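PDB 3LKL: antisigma-factor antagonist STAS from Rhodobacter sphaeroides, which probably serves, as the C-terminal STAS domain, in a SulP-like membrane protein that may transport sulfate or a related anion. Local coordinates for residues A[50-56]-A[85-90]. Sequence-based numbering, arbitrary orientation.
Sequences VSRAHIW and EASETL
Thr89 turns its hydroxyl between its own backbone N and carbonyl carbon, with chi1 at 34°, short of the staggered value, which aims OG1 at the Ile55 carbonyl and leaves CG2 to meet the Trp56 ring. OG1 donates a hydrogen bond to Ile55 O over 2.9 Å, arriving from above the carbonyl plane. The methyl CG2 lies 3.4 Å from Trp56 CH2, and also reaches His54 ND1. Threonine suits the place because one branch is polar and the other apolar; an alanine here would probably leave Ile55 O without its hydroxyl donor and open a gap beside the indole. Trp56 is held from elsewhere too, since NE1 bonds to Gln24 and His54 CB lies over one ring face. About one turn earlier in the helix, the backbone makes a second link: Ile55 N donates to Ala86 O at 2.7 Å, nearly straight at 174°. In this STAS domain the C-terminal helix 83-92 thereby offers a main-chain carbonyl to strand 53-55, which pairs in parallel with strand 24-25 beyond the four-stranded sheet. The small side chain of Ala86 lets the backbones come close: its CA makes a CA-H...O contact to Ala53 O at 3.2 Å, while its CB lies against Val50 O, Val50 CG2 and Ile55 CG1. Leu90 brings CD2 to within 4.1 Å of Ile55 CG2. Both side chains also touch Val61 of helix 58-73, a largely apolar setting that suits branched aliphatics. Exposed Glu85 bends its chain at chi2 (135°), bringing OE2 to 3.7 Å from Ser51 CB, whereas Ser51 OG bonds to Asp49. His54 NE2 bonds to Asp65 of the second subunit.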
loop_
_atom_site.group_PDB
_atom_site.type_symbol
_atom_site.label_atom_id
_atom_site.label_comp_id
_atom_site.label_asym_id
_atom_site.label_seq_id
_atom_site.Cartn_x
_atom_site.Cartn_y
_atom_site.Cartn_z
ATOM N N VAL A 50 -4.210 -7.392 -3.759
ATOM C CA VAL A 50 -3.181 -6.501 -3.257
ATOM C C VAL A 50 -3.461 -4.987 -3.599
ATOM O O VAL A 50 -2.539 -4.150 -3.434
ATOM C CB VAL A 50 -1.796 -6.918 -3.789
ATOM C CG1 VAL A 50 -1.403 -8.271 -3.203
ATOM C CG2 VAL A 50 -1.778 -6.989 -5.339
ATOM N N SER A 51 -4.690 -4.665 -4.054
ATOM C CA SER A 51 -5.074 -3.305 -4.466
ATOM C C SER A 51 -4.834 -2.235 -3.410
ATOM O O SER A 51 -4.447 -1.112 -3.776
ATOM C CB SER A 51 -6.501 -3.222 -5.042
ATOM O OG SER A 51 -7.483 -3.671 -4.113
ATOM N N ARG A 52 -4.895 -2.603 -2.116
ATOM C CA ARG A 52 -4.684 -1.658 -1.039
ATOM C C ARG A 52 -3.279 -1.710 -0.472
ATOM O O ARG A 52 -3.065 -1.332 0.679
ATOM C CB ARG A 52 -5.656 -1.972 0.119
ATOM C CG ARG A 52 -7.110 -1.707 -0.196
ATOM C CD ARG A 52 -8.080 -2.618 0.599
ATOM N NE ARG A 52 -9.406 -2.608 -0.046
ATOM C CZ ARG A 52 -9.854 -3.529 -0.912
ATOM N NH1 ARG A 52 -9.113 -4.564 -1.255
ATOM N NH2 ARG A 52 -11.054 -3.412 -1.450
ATOM N N ALA A 53 -2.318 -2.242 -1.221
ATOM C CA ALA A 53 -0.983 -2.430 -0.667
ATOM C C ALA A 53 0.040 -1.860 -1.656
ATOM O O ALA A 53 -0.303 -1.550 -2.785
ATOM C CB ALA A 53 -0.720 -3.974 -0.412
ATOM N N HIS A 54 1.265 -1.699 -1.214
ATOM C CA HIS A 54 2.345 -1.260 -2.081
ATOM C C HIS A 54 3.406 -2.300 -1.954
ATOM O O HIS A 54 3.760 -2.722 -0.833
ATOM C CB HIS A 54 2.970 0.022 -1.610
ATOM C CG HIS A 54 2.054 1.181 -1.637
ATOM N ND1 HIS A 54 1.455 1.631 -2.797
ATOM C CD2 HIS A 54 1.590 1.958 -0.637
ATOM C CE1 HIS A 54 0.654 2.644 -2.498
ATOM N NE2 HIS A 54 0.743 2.874 -1.198
ATOM N N ILE A 55 3.898 -2.734 -3.099
ATOM C CA ILE A 55 4.990 -3.708 -3.130
ATOM C C ILE A 55 6.251 -2.837 -3.338
ATOM O O ILE A 55 6.343 -2.115 -4.295
ATOM C CB ILE A 55 4.778 -4.738 -4.238
ATOM C CG1 ILE A 55 3.502 -5.596 -3.920
ATOM C CG2 ILE A 55 5.970 -5.570 -4.339
ATOM C CD1 ILE A 55 3.166 -6.555 -5.022
ATOM N N TRP A 56 7.163 -2.916 -2.385
ATOM C CA TRP A 56 8.293 -2.023 -2.304
ATOM C C TRP A 56 9.601 -2.650 -2.704
ATOM O O TRP A 56 10.594 -1.943 -2.780
ATOM C CB TRP A 56 8.432 -1.557 -0.873
ATOM C CG TRP A 56 7.373 -0.618 -0.464
ATOM C CD1 TRP A 56 6.481 -0.795 0.514
ATOM C CD2 TRP A 56 7.131 0.660 -1.025
ATOM N NE1 TRP A 56 5.654 0.300 0.606
ATOM C CE2 TRP A 56 6.087 1.228 -0.310
ATOM C CE3 TRP A 56 7.752 1.408 -2.060
ATOM C CZ2 TRP A 56 5.551 2.459 -0.640
ATOM C CZ3 TRP A 56 7.281 2.639 -2.335
ATOM C CH2 TRP A 56 6.179 3.160 -1.648
ATOM N N GLU A 85 -1.732 -1.566 -9.373
ATOM C CA GLU A 85 -1.660 -0.517 -8.331
ATOM C C GLU A 85 -0.559 -0.816 -7.271
ATOM O O GLU A 85 0.222 0.071 -6.882
ATOM C CB GLU A 85 -2.997 -0.401 -7.658
ATOM C CG GLU A 85 -4.088 0.067 -8.586
ATOM C CD GLU A 85 -5.377 -0.742 -8.440
ATOM O OE1 GLU A 85 -5.573 -1.704 -9.263
ATOM O OE2 GLU A 85 -6.172 -0.439 -7.496
ATOM N N ALA A 86 -0.462 -2.062 -6.833
ATOM C CA ALA A 86 0.542 -2.459 -5.773
ATOM C C ALA A 86 1.954 -2.333 -6.228
ATOM O O ALA A 86 2.876 -1.979 -5.465
ATOM C CB ALA A 86 0.264 -3.950 -5.245
ATOM N N SER A 87 2.137 -2.638 -7.487
ATOM C CA SER A 87 3.431 -2.692 -8.039
ATOM C C SER A 87 3.891 -1.413 -8.759
ATOM O O SER A 87 5.052 -1.330 -9.099
ATOM C CB SER A 87 3.468 -3.854 -9.000
ATOM O OG SER A 87 2.962 -3.465 -10.262
ATOM N N GLU A 88 2.996 -0.430 -8.949
ATOM C CA GLU A 88 3.318 0.831 -9.654
ATOM C C GLU A 88 4.595 1.432 -9.037
ATOM O O GLU A 88 5.527 1.832 -9.750
ATOM C CB GLU A 88 2.127 1.831 -9.509
ATOM C CG GLU A 88 1.967 2.918 -10.519
ATOM C CD GLU A 88 0.811 3.852 -10.132
ATOM O OE1 GLU A 88 0.009 3.476 -9.229
ATOM O OE2 GLU A 88 0.693 4.948 -10.743
ATOM N N THR A 89 4.634 1.443 -7.710
ATOM C CA THR A 89 5.675 2.085 -6.914
ATOM C C THR A 89 7.067 1.687 -7.351
ATOM O O THR A 89 7.906 2.515 -7.852
ATOM C CB THR A 89 5.513 1.626 -5.390
ATOM O OG1 THR A 89 5.020 0.226 -5.317
ATOM C CG2 THR A 89 4.614 2.646 -4.676
ATOM N N LEU A 90 7.257 0.391 -7.204
ATOM C CA LEU A 90 8.463 -0.275 -7.415
ATOM C C LEU A 90 8.825 -0.369 -8.885
ATOM O O LEU A 90 10.003 -0.303 -9.203
ATOM C CB LEU A 90 8.341 -1.675 -6.861
ATOM C CG LEU A 90 9.542 -2.605 -6.906
ATOM C CD1 LEU A 90 10.751 -2.118 -6.041
ATOM C CD2 LEU A 90 9.065 -3.983 -6.468
#